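Local coordinates for pyridoxal kinase (Lactobacillus plantarum, PDB 3H74), which probably catalyses the ATP-dependent phosphorylation of pyridoxal to pyridoxal 5'-phosphate, as a member of the ribokinase clan, at residues A[16-21]-A[213-218]; A[22-27]-A[32-37]; A[66-69]-A[74-77]; A[222-227]-A[232-237]. All coordinates share one frame; numbering follows the deposited sequence.

Contact 1 (A[16-21]-A[213-218])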
loop_
_atom_site.group_PDB
_atom_site.type_symbol
_atom_site.label_atom_id
_atom_site.label_comp_id
_atom_site.label_asym_id
_atom_site.label_seq_id
_atom_site.Cartn_x
_atom_site.Cartn_y
_atom_site.Cartn_z
ATOM N N GLY A 16 -7.921 1.825 -15.558
ATOM C CA GLY A 16 -6.511 1.969 -15.257
ATOM C C GLY A 16 -5.842 0.769 -14.627
ATOM O O GLY A 16 -4.617 0.689 -14.645
ATOM N N GLY A 17 -6.632 -0.132 -14.048
ATOM C CA GLY A 17 -6.098 -1.356 -13.426
ATOM C C GLY A 17 -5.090 -1.171 -12.301
ATOM O O GLY A 17 -4.066 -1.862 -12.237
ATOM N N ILE A 18 -5.363 -0.229 -11.416
ATOM C CA ILE A 18 -4.523 -0.023 -10.243
ATOM C C ILE A 18 -5.397 -0.029 -8.989
ATOM O O ILE A 18 -6.589 -0.330 -9.061
ATOM C CB ILE A 18 -3.656 1.273 -10.356
ATOM C CG1 ILE A 18 -4.522 2.542 -10.389
ATOM C CG2 ILE A 18 -2.732 1.221 -11.585
ATOM C CD1 ILE A 18 -3.752 3.832 -10.075
ATOM N N SER A 19 -4.775 0.255 -7.852
ATOM C CA SER A 19 -5.467 0.504 -6.579
ATOM C C SER A 19 -6.608 -0.490 -6.302
ATOM O O SER A 19 -6.388 -1.699 -6.339
ATOM C CB SER A 19 -5.862 1.984 -6.459
ATOM O OG SER A 19 -6.648 2.415 -7.551
ATOM N N LEU A 20 -7.823 -0.014 -6.030
ATOM C CA LEU A 20 -8.886 -0.914 -5.607
ATOM C C LEU A 20 -9.242 -1.946 -6.667
ATOM O O LEU A 20 -9.579 -3.085 -6.348
ATOM C CB LEU A 20 -10.120 -0.123 -5.202
ATOM C CG LEU A 20 -11.099 -0.760 -4.222
ATOM C CD1 LEU A 20 -10.407 -1.289 -2.963
ATOM C CD2 LEU A 20 -12.131 0.294 -3.851
ATOM N N SER A 21 -9.154 -1.556 -7.944
ATOM C CA SER A 21 -9.444 -2.488 -9.040
ATOM C C SER A 21 -8.490 -3.684 -9.078
ATOM O O SER A 21 -8.847 -4.746 -9.595
ATOM C CB SER A 21 -9.425 -1.777 -10.390
ATOM O OG SER A 21 -8.115 -1.644 -10.886
ATOM N N THR A 213 2.221 -1.107 -9.204
ATOM C CA THR A 213 3.143 -2.012 -8.506
ATOM C C THR A 213 3.061 -1.836 -6.984
ATOM O O THR A 213 3.009 -2.816 -6.241
ATOM C CB THR A 213 4.603 -1.876 -9.002
ATOM O OG1 THR A 213 4.999 -0.506 -8.973
ATOM C CG2 THR A 213 4.746 -2.395 -10.426
ATOM N N GLY A 214 3.027 -0.586 -6.522
ATOM C CA GLY A 214 2.927 -0.325 -5.091
ATOM C C GLY A 214 1.624 -0.836 -4.507
ATOM O O GLY A 214 1.617 -1.452 -3.444
ATOM N N ASP A 215 0.514 -0.585 -5.198
ATOM C CA ASP A 215 -0.795 -1.038 -4.721
ATOM C C ASP A 215 -0.860 -2.560 -4.648
ATOM O O ASP A 215 -1.401 -3.116 -3.695
ATOM C CB ASP A 215 -1.934 -0.538 -5.632
ATOM C CG ASP A 215 -2.170 0.967 -5.550
ATOM O OD1 ASP A 215 -2.138 1.537 -4.430
ATOM O OD2 ASP A 215 -2.465 1.555 -6.627
ATOM N N THR A 216 -0.325 -3.232 -5.660
ATOM C CA THR A 216 -0.354 -4.682 -5.698
ATOM C C THR A 216 0.573 -5.268 -4.633
ATOM O O THR A 216 0.208 -6.224 -3.949
ATOM C CB THR A 216 -0.033 -5.174 -7.103
ATOM O OG1 THR A 216 -1.035 -4.662 -7.994
ATOM C CG2 THR A 216 -0.029 -6.693 -7.161
ATOM N N LEU A 217 1.758 -4.689 -4.469
ATOM C CA LEU A 217 2.648 -5.113 -3.395
ATOM C C LEU A 217 1.966 -5.030 -2.035
ATOM O O LEU A 217 2.022 -5.978 -1.240
ATOM C CB LEU A 217 3.921 -4.270 -3.389
ATOM C CG LEU A 217 4.986 -4.686 -2.365
ATOM C CD1 LEU A 217 5.679 -5.988 -2.739
ATOM C CD2 LEU A 217 6.017 -3.578 -2.199
ATOM N N ALA A 218 1.313 -3.898 -1.771
ATOM C CA ALA A 218 0.650 -3.707 -0.492
ATOM C C ALA A 218 -0.468 -4.717 -0.278
ATOM O O ALA A 218 -0.617 -5.257 0.813
ATOM C CB ALA A 218 0.129 -2.303 -0.366
#
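Asp215 closes the Gly-Thr-Gly-Asp motif of the ribokinase fold, at the start of helix 213-226, and its carboxylate reaches across to Ser19, near the N-terminal end of helix 19-29. In relatives of this clan the aspartate of the motif is regarded as the catalytic base and the helix start around it as an anion-binding site, so this contact probably lies at the phosphoryl-transfer end of the active site. CG of Asp215 stands beside its own backbone N (chi1 -70°), which turns the acid out of the helix and over the backbone of Ser19. Asp215 OD2 does the touching: it accepts a weak hydrogen bond from Ser19 N at 2.9 Å, bent to an N-H...O angle of 128°. The same oxygen lies 3.4 Å from Ser19 CB, and Ile18 CB comes to 3.9 Å of Asp215 OD2. The Ser19 hydroxyl plays no part in this bond; OG turns to Asp11 on strand 4-13. Asp215 OD1 is taken by His281 of the C-terminal histidine tag, a partner the natural chain would not supply. With an alanine here the carboxylate is gone, and Ser19 N would probably lose its weak acceptor, with a gap opening between the two helices. Ser19 has a positive phi (44°), unusual for a residue other than glycine, in the turn that leads to the helix. That turn is tied down on its own side by Ser21 OG, which donates to Ile18 O at 2.7 Å, in the carbonyl plane and on a lone pair.

Contact 2 (A[22-27]-A[32-37]); sequences SALPVL and YDVAAL
Val34 points from the strand toward helix 19-29, and its two methyls are shared between two leucines. Val34 CG1, anti to the backbone N (chi1 178°), meets Leu24 CD2 at 3.8 Å, while Val34 CG2 lies 3.7 Å from Leu27 CB. Leu24 forks: its other methyl, CD1, rests 3.7 Å from Ala36 CB, two residues further along the strand. At the opposite end of the segment Leu27 CD2 sits 3.9 Å from CD2 of the Tyr32 ring. Here the apolar packing gives way to a polar edge. Tyr32 N donates to Leu27 O at 3.1 Å, a fairly straight bond (159°) with the donor tilted from the carbonyl plane. Leu27 O also lies at the edge of the Tyr32 ring, in its plane, 3.4 Å from Tyr32 CD2. Helix and strand run nearly antiparallel, at 163°, as expected of the second half of the beta-alpha-beta unit built from strand 4-13, helix 19-29 and strand 32-42. Beyond it, Tyr32 OH is bonded to Gly223 O and its ring takes a cation-pi contact from Arg227, tying this corner to the C-terminal end of helix 213-226 and the residue that follows it.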
loop_
_atom_site.group_PDB
_atom_site.type_symbol
_atom_site.label_atom_id
_atom_site.label_comp_id
_atom_site.label_asym_id
_atom_site.label_seq_id
_atom_site.Cartn_x
_atom_site.Cartn_y
_atom_site.Cartn_z
ATOM N N SER A 22 -7.280 -3.520 -8.556
ATOM C CA SER A 22 -6.357 -4.648 -8.481
ATOM C C SER A 22 -6.360 -5.309 -7.103
ATOM O O SER A 22 -6.187 -6.522 -7.003
ATOM C CB SER A 22 -4.948 -4.253 -8.917
ATOM O OG SER A 22 -4.462 -3.188 -8.135
ATOM N N ALA A 23 -6.585 -4.532 -6.042
ATOM C CA ALA A 23 -6.658 -5.110 -4.706
ATOM C C ALA A 23 -7.843 -6.062 -4.560
ATOM O O ALA A 23 -7.721 -7.100 -3.908
ATOM C CB ALA A 23 -6.711 -4.024 -3.654
ATOM N N LEU A 24 -8.982 -5.719 -5.157
ATOM C CA LEU A 24 -10.168 -6.565 -5.051
ATOM C C LEU A 24 -9.937 -7.982 -5.576
ATOM O O LEU A 24 -10.174 -8.950 -4.847
ATOM C CB LEU A 24 -11.392 -5.915 -5.715
ATOM C CG LEU A 24 -12.490 -5.435 -4.770
ATOM C CD1 LEU A 24 -13.489 -4.589 -5.533
ATOM C CD2 LEU A 24 -13.189 -6.611 -4.075
ATOM N N PRO A 25 -9.509 -8.127 -6.844
ATOM C CA PRO A 25 -9.218 -9.476 -7.338
ATOM C C PRO A 25 -8.160 -10.219 -6.512
ATOM O O PRO A 25 -8.346 -11.395 -6.193
ATOM C CB PRO A 25 -8.734 -9.226 -8.778
ATOM C CG PRO A 25 -9.413 -7.943 -9.167
ATOM C CD PRO A 25 -9.357 -7.123 -7.912
ATOM N N VAL A 26 -7.072 -9.547 -6.152
ATOM C CA VAL A 26 -5.992 -10.197 -5.430
ATOM C C VAL A 26 -6.455 -10.721 -4.066
ATOM O O VAL A 26 -6.241 -11.888 -3.728
ATOM C CB VAL A 26 -4.785 -9.242 -5.300
ATOM C CG1 VAL A 26 -3.762 -9.766 -4.293
ATOM C CG2 VAL A 26 -4.131 -9.029 -6.664
ATOM N N LEU A 27 -7.106 -9.869 -3.285
ATOM C CA LEU A 27 -7.497 -10.256 -1.940
ATOM C C LEU A 27 -8.679 -11.222 -1.938
ATOM O O LEU A 27 -8.760 -12.104 -1.090
ATOM C CB LEU A 27 -7.729 -9.019 -1.073
ATOM C CG LEU A 27 -6.408 -8.308 -0.726
ATOM C CD1 LEU A 27 -6.664 -6.866 -0.317
ATOM C CD2 LEU A 27 -5.625 -9.056 0.349
ATOM N N TYR A 32 -10.318 -13.563 1.195
ATOM C CA TYR A 32 -10.901 -12.524 2.003
ATOM C C TYR A 32 -12.279 -12.106 1.531
ATOM O O TYR A 32 -12.508 -12.029 0.378
ATOM C CB TYR A 32 -9.972 -11.268 2.025
ATOM C CG TYR A 32 -8.661 -11.508 2.747
ATOM C CD1 TYR A 32 -8.561 -11.318 4.112
ATOM C CD2 TYR A 32 -7.559 -11.956 2.068
ATOM C CE1 TYR A 32 -7.393 -11.565 4.766
ATOM C CE2 TYR A 32 -6.395 -12.206 2.720
ATOM C CZ TYR A 32 -6.323 -11.998 4.086
ATOM O OH TYR A 32 -5.196 -12.214 4.798
ATOM N N ASP A 33 -13.160 -11.835 2.479
ATOM C CA ASP A 33 -14.370 -11.035 2.262
ATOM C C ASP A 33 -13.895 -9.591 2.269
ATOM O O ASP A 33 -13.604 -9.042 3.328
ATOM C CB ASP A 33 -15.391 -11.306 3.392
ATOM C CG ASP A 33 -16.452 -10.188 3.571
ATOM O OD1 ASP A 33 -17.019 -9.711 2.568
ATOM O OD2 ASP A 33 -16.750 -9.816 4.736
ATOM N N VAL A 34 -13.792 -8.989 1.088
ATOM C CA VAL A 34 -13.207 -7.659 0.974
ATOM C C VAL A 34 -14.290 -6.587 1.139
ATOM O O VAL A 34 -15.310 -6.609 0.435
ATOM C CB VAL A 34 -12.488 -7.479 -0.383
ATOM C CG1 VAL A 34 -11.931 -6.071 -0.520
ATOM C CG2 VAL A 34 -11.379 -8.498 -0.539
ATOM N N ALA A 35 -14.088 -5.670 2.077
ATOM C CA ALA A 35 -14.898 -4.461 2.146
ATOM C C ALA A 35 -14.117 -3.433 1.326
ATOM O O ALA A 35 -13.073 -2.938 1.760
ATOM C CB ALA A 35 -15.088 -4.012 3.587
ATOM N N ALA A 36 -14.607 -3.164 0.120
ATOM C CA ALA A 36 -13.874 -2.361 -0.860
ATOM C C ALA A 36 -14.363 -0.920 -0.800
ATOM O O ALA A 36 -15.401 -0.587 -1.375
ATOM C CB ALA A 36 -14.059 -2.946 -2.263
ATOM N N LEU A 37 -13.614 -0.082 -0.095
ATOM C CA LEU A 37 -14.046 1.279 0.196
ATOM C C LEU A 37 -13.257 2.329 -0.589
ATOM O O LEU A 37 -12.110 2.630 -0.250
ATOM C CB LEU A 37 -13.906 1.550 1.691
ATOM C CG LEU A 37 -14.349 2.940 2.145
ATOM C CD1 LEU A 37 -15.823 3.143 1.869
ATOM C CD2 LEU A 37 -14.047 3.167 3.620
#

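Contact 3 (A[66-69]-A[74-77]); sequences AHWT and HFDQ
Trp68 and Phe75 form an oblique aromatic pair where helix 61-70 gives way to the loop that leads into strand 77-80. The rings are neither parallel nor perpendicular: their planes stand at 56°, and the centroid of the Trp68 six-membered ring is 5.1 Å from that of Phe75. Phe75 comes in over one face of the indole, with CZ 3.7 Å above its plane and shifted toward the rim. The closest approach is between Trp68 CE3 and Phe75 CE2, at 3.6 Å, and Phe75 CZ is 3.8 Å from Trp68 CZ3, so two neighbouring atoms of the phenyl ring lie against two of the benzo ring. With CG beside the backbone N in both (chi1 -68° in Trp68, -63° in Phe75), the two rings are sent into the space between helix and loop; it is the side chains, not the ring planes, that cross at about a right angle. Around the pair, Trp68 also packs on Leu7 and Leu37, and Phe75 on Ala35 and on Tyr95 of helix 86-98. With no hydrogen bond crossing between the segments, the grip is dispersion between the benzo half of the indole and CE2 and CZ of the phenyl ring, a contact that depends on shape more than on direction.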
loop_
_atom_site.group_PDB
_atom_site.type_symbol
_atom_site.label_atom_id
_atom_site.label_comp_id
_atom_site.label_asym_id
_atom_site.label_seq_id
_atom_site.Cartn_x
_atom_site.Cartn_y
_atom_site.Cartn_z
ATOM N N ALA A 66 -20.246 5.792 9.952
ATOM C CA ALA A 66 -21.388 5.880 10.871
ATOM C C ALA A 66 -22.356 4.721 10.640
ATOM O O ALA A 66 -22.855 4.102 11.589
ATOM C CB ALA A 66 -22.095 7.200 10.694
ATOM N N HIS A 67 -22.620 4.411 9.370
ATOM C CA HIS A 67 -23.499 3.299 9.048
ATOM C C HIS A 67 -22.927 1.961 9.528
ATOM O O HIS A 67 -23.617 1.174 10.184
ATOM C CB HIS A 67 -23.811 3.248 7.554
ATOM C CG HIS A 67 -24.683 2.098 7.182
ATOM N ND1 HIS A 67 -24.576 1.425 5.979
ATOM C CD2 HIS A 67 -25.669 1.481 7.875
ATOM C CE1 HIS A 67 -25.471 0.455 5.948
ATOM N NE2 HIS A 67 -26.143 0.464 7.086
ATOM N N TRP A 68 -21.670 1.690 9.186
ATOM C CA TRP A 68 -21.049 0.446 9.620
ATOM C C TRP A 68 -21.072 0.305 11.144
ATOM O O TRP A 68 -21.294 -0.787 11.656
ATOM C CB TRP A 68 -19.621 0.351 9.110
ATOM C CG TRP A 68 -19.493 0.192 7.618
ATOM C CD1 TRP A 68 -20.487 -0.060 6.715
ATOM C CD2 TRP A 68 -18.278 0.237 6.877
ATOM N NE1 TRP A 68 -19.961 -0.169 5.445
ATOM C CE2 TRP A 68 -18.602 0.005 5.522
ATOM C CE3 TRP A 68 -16.937 0.459 7.228
ATOM C CZ2 TRP A 68 -17.627 -0.008 4.515
ATOM C CZ3 TRP A 68 -15.971 0.444 6.231
ATOM C CH2 TRP A 68 -16.323 0.206 4.888
ATOM N N THR A 69 -20.855 1.410 11.855
ATOM C CA THR A 69 -20.934 1.416 13.317
ATOM C C THR A 69 -22.339 1.028 13.795
ATOM O O THR A 69 -22.490 0.118 14.617
ATOM C CB THR A 69 -20.513 2.778 13.883
ATOM O OG1 THR A 69 -19.149 3.037 13.522
ATOM C CG2 THR A 69 -20.639 2.805 15.412
ATOM N N HIS A 74 -17.883 -5.676 12.020
ATOM C CA HIS A 74 -16.545 -5.888 12.548
ATOM C C HIS A 74 -15.643 -6.354 11.413
ATOM O O HIS A 74 -16.060 -7.114 10.529
ATOM C CB HIS A 74 -16.579 -6.884 13.714
ATOM C CG HIS A 74 -17.470 -6.455 14.841
ATOM N ND1 HIS A 74 -17.116 -5.467 15.734
ATOM C CD2 HIS A 74 -18.710 -6.863 15.205
ATOM C CE1 HIS A 74 -18.094 -5.289 16.604
ATOM N NE2 HIS A 74 -19.073 -6.124 16.305
ATOM N N PHE A 75 -14.419 -5.846 11.414
ATOM C CA PHE A 75 -13.421 -6.226 10.430
ATOM C C PHE A 75 -12.269 -6.913 11.123
ATOM O O PHE A 75 -11.923 -6.565 12.237
ATOM C CB PHE A 75 -12.939 -4.988 9.667
ATOM C CG PHE A 75 -14.023 -4.323 8.881
ATOM C CD1 PHE A 75 -14.423 -4.848 7.665
ATOM C CD2 PHE A 75 -14.672 -3.202 9.373
ATOM C CE1 PHE A 75 -15.439 -4.259 6.932
ATOM C CE2 PHE A 75 -15.701 -2.603 8.641
ATOM C CZ PHE A 75 -16.079 -3.136 7.420
ATOM N N ASP A 76 -11.690 -7.912 10.467
ATOM C CA ASP A 76 -10.533 -8.597 11.031
ATOM C C ASP A 76 -9.242 -7.849 10.721
ATOM O O ASP A 76 -8.389 -7.661 11.594
ATOM C CB ASP A 76 -10.468 -10.029 10.507
ATOM C CG ASP A 76 -11.695 -10.835 10.880
ATOM O OD1 ASP A 76 -11.921 -11.022 12.098
ATOM O OD2 ASP A 76 -12.431 -11.274 9.969
ATOM N N GLN A 77 -9.116 -7.406 9.474
ATOM C CA GLN A 77 -7.913 -6.752 8.999
ATOM C C GLN A 77 -8.269 -5.500 8.210
ATOM O O GLN A 77 -9.405 -5.357 7.740
ATOM C CB GLN A 77 -7.133 -7.690 8.084
ATOM C CG GLN A 77 -6.618 -8.965 8.732
ATOM C CD GLN A 77 -7.473 -10.188 8.453
ATOM O OE1 GLN A 77 -8.429 -10.151 7.674
ATOM N NE2 GLN A 77 -7.102 -11.293 9.067
#

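Contact 4 (A[222-227]-A[232-237])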
loop_
_atom_site.group_PDB
_atom_site.type_symbol
_atom_site.label_atom_id
_atom_site.label_comp_id
_atom_site.label_asym_id
_atom_site.label_seq_id
_atom_site.Cartn_x
_atom_site.Cartn_y
_atom_site.Cartn_z
ATOM N N ALA A 222 -0.414 -7.422 2.768
ATOM C CA ALA A 222 -1.520 -7.474 3.713
ATOM C C ALA A 222 -2.191 -8.838 3.677
ATOM O O ALA A 222 -2.511 -9.395 4.735
ATOM C CB ALA A 222 -2.521 -6.376 3.437
ATOM N N GLY A 223 -2.411 -9.376 2.475
ATOM C CA GLY A 223 -3.059 -10.671 2.328
ATOM C C GLY A 223 -2.274 -11.799 2.968
ATOM O O GLY A 223 -2.842 -12.674 3.628
ATOM N N LEU A 224 -0.961 -11.795 2.777
ATOM C CA LEU A 224 -0.118 -12.839 3.366
ATOM C C LEU A 224 -0.021 -12.715 4.886
ATOM O O LEU A 224 -0.124 -13.712 5.610
ATOM C CB LEU A 224 1.271 -12.849 2.724
ATOM C CG LEU A 224 1.314 -13.277 1.255
ATOM C CD1 LEU A 224 2.675 -12.958 0.660
ATOM C CD2 LEU A 224 0.992 -14.768 1.097
ATOM N N LEU A 225 0.146 -11.490 5.371
ATOM C CA LEU A 225 0.202 -11.285 6.816
ATOM C C LEU A 225 -1.105 -11.699 7.471
ATOM O O LEU A 225 -1.098 -12.324 8.530
ATOM C CB LEU A 225 0.532 -9.841 7.155
ATOM C CG LEU A 225 1.934 -9.376 6.766
ATOM C CD1 LEU A 225 2.059 -7.896 7.036
ATOM C CD2 LEU A 225 3.012 -10.158 7.524
ATOM N N GLY A 226 -2.226 -11.383 6.827
ATOM C CA GLY A 226 -3.538 -11.727 7.370
ATOM C C GLY A 226 -3.797 -13.215 7.416
ATOM O O GLY A 226 -4.678 -13.674 8.136
ATOM N N ARG A 227 -3.023 -13.975 6.647
ATOM C CA ARG A 227 -3.152 -15.433 6.626
ATOM C C ARG A 227 -2.114 -16.100 7.532
ATOM O O ARG A 227 -1.994 -17.327 7.548
ATOM C CB ARG A 227 -3.100 -15.977 5.188
ATOM C CG ARG A 227 -4.307 -15.587 4.311
ATOM C CD ARG A 227 -5.573 -16.419 4.567
ATOM N NE ARG A 227 -6.762 -15.807 3.958
ATOM C CZ ARG A 227 -7.613 -15.020 4.609
ATOM N NH1 ARG A 227 -7.432 -14.746 5.901
ATOM N NH2 ARG A 227 -8.651 -14.499 3.970
ATOM N N ALA A 232 9.168 -11.747 7.467
ATOM C CA ALA A 232 10.299 -12.002 6.575
ATOM C C ALA A 232 9.915 -12.853 5.354
ATOM O O ALA A 232 10.169 -12.433 4.221
ATOM C CB ALA A 232 11.491 -12.596 7.332
ATOM N N PRO A 233 9.295 -14.035 5.561
ATOM C CA PRO A 233 8.864 -14.795 4.378
ATOM C C PRO A 233 7.756 -14.119 3.558
ATOM O O PRO A 233 7.702 -14.303 2.339
ATOM C CB PRO A 233 8.388 -16.133 4.963
ATOM C CG PRO A 233 8.037 -15.837 6.371
ATOM C CD PRO A 233 9.000 -14.771 6.809
ATOM N N THR A 234 6.896 -13.342 4.214
ATOM C CA THR A 234 5.893 -12.534 3.505
ATOM C C THR A 234 6.567 -11.575 2.523
ATOM O O THR A 234 6.173 -11.484 1.352
ATOM C CB THR A 234 5.009 -11.734 4.487
ATOM O OG1 THR A 234 4.135 -12.634 5.175
ATOM C CG2 THR A 234 4.167 -10.702 3.745
ATOM N N LEU A 235 7.573 -10.847 3.002
ATOM C CA LEU A 235 8.242 -9.870 2.152
ATOM C C LEU A 235 8.989 -10.545 1.012
ATOM O O LEU A 235 8.971 -10.054 -0.112
ATOM C CB LEU A 235 9.167 -8.966 2.967
ATOM C CG LEU A 235 8.473 -8.093 4.011
ATOM C CD1 LEU A 235 9.508 -7.305 4.798
ATOM C CD2 LEU A 235 7.434 -7.152 3.376
ATOM N N ALA A 236 9.617 -11.682 1.296
ATOM C CA ALA A 236 10.312 -12.442 0.258
ATOM C C ALA A 236 9.331 -12.869 -0.841
ATOM O O ALA A 236 9.583 -12.645 -2.024
ATOM C CB ALA A 236 11.034 -13.641 0.859
ATOM N N ARG A 237 8.205 -13.458 -0.444
ATOM C CA ARG A 237 7.215 -13.918 -1.414
ATOM C C ARG A 237 6.594 -12.748 -2.176
ATOM O O ARG A 237 6.425 -12.818 -3.402
ATOM C CB ARG A 237 6.130 -14.748 -0.740
ATOM C CG ARG A 237 4.994 -15.162 -1.667
ATOM C CD ARG A 237 4.089 -16.155 -0.978
ATOM N NE ARG A 237 4.671 -17.490 -1.031
ATOM C CZ ARG A 237 4.577 -18.412 -0.076
ATOM N NH1 ARG A 237 5.150 -19.594 -0.255
ATOM N NH2 ARG A 237 3.930 -18.162 1.058
#
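Thr234 wedges both its branches against two consecutive leucines of helix 213-226. Thr234 CG2, anti to the backbone N, comes closest to Leu224 CB, at 3.7 Å. Thr234 OG1 is nearest to Leu225 CD2, alongside at 3.6 Å, the Leu225 side chain crossing the threonine at about a right angle. That hydroxyl is not left among methyls without a partner: OG1 is hydrogen-bonded to Pro230 O, just before helix 231-251. With an alanine here both branches vanish, so Pro230 O would probably lose its hydroxyl partner and a gap would open beside Leu224 CB. One turn further on, Arg237 stretches out and then bends at chi3 (-80°), laying its aliphatic part across the end of Leu224. Arg237 CD is 3.9 Å from Leu224 CD1 and 4.0 Å from Leu224 CD2, the two side chains again meeting at roughly ninety degrees. Leu224 CD2 lies at the edge of the guanidinium, near its plane. Leu273 of helix 264-274 packs on both Leu224 and Arg237, and Leu225 reaches Leu103 on strand 103-106. The helix axes come within 9.5 Å of each other at 147°, and only a short turn joins the two segments: an antiparallel helical hairpin whose first helix, 213-226, packs through Leu225 on the central sheet of the ribokinase fold.

From the N terminus, segment 16-21 opens contact 1, which closes only at 213-218, so most of the chain lies in between. Within that span come two short closures one after the other: contact 2 joins helix 19-29 to strand 32-42, and contact 3 joins helix 61-70 to the approach of strand 77-80. Contact 4 follows contact 1 in series, further along helix 213-226, and ties it to helix 231-251. None of the four cross. In space contact 2 is the go-between: Leu20 packs on it from contact 1, Ala35 touches Phe75 of contact 3, and Leu27 packs on Gly223 of contact 4.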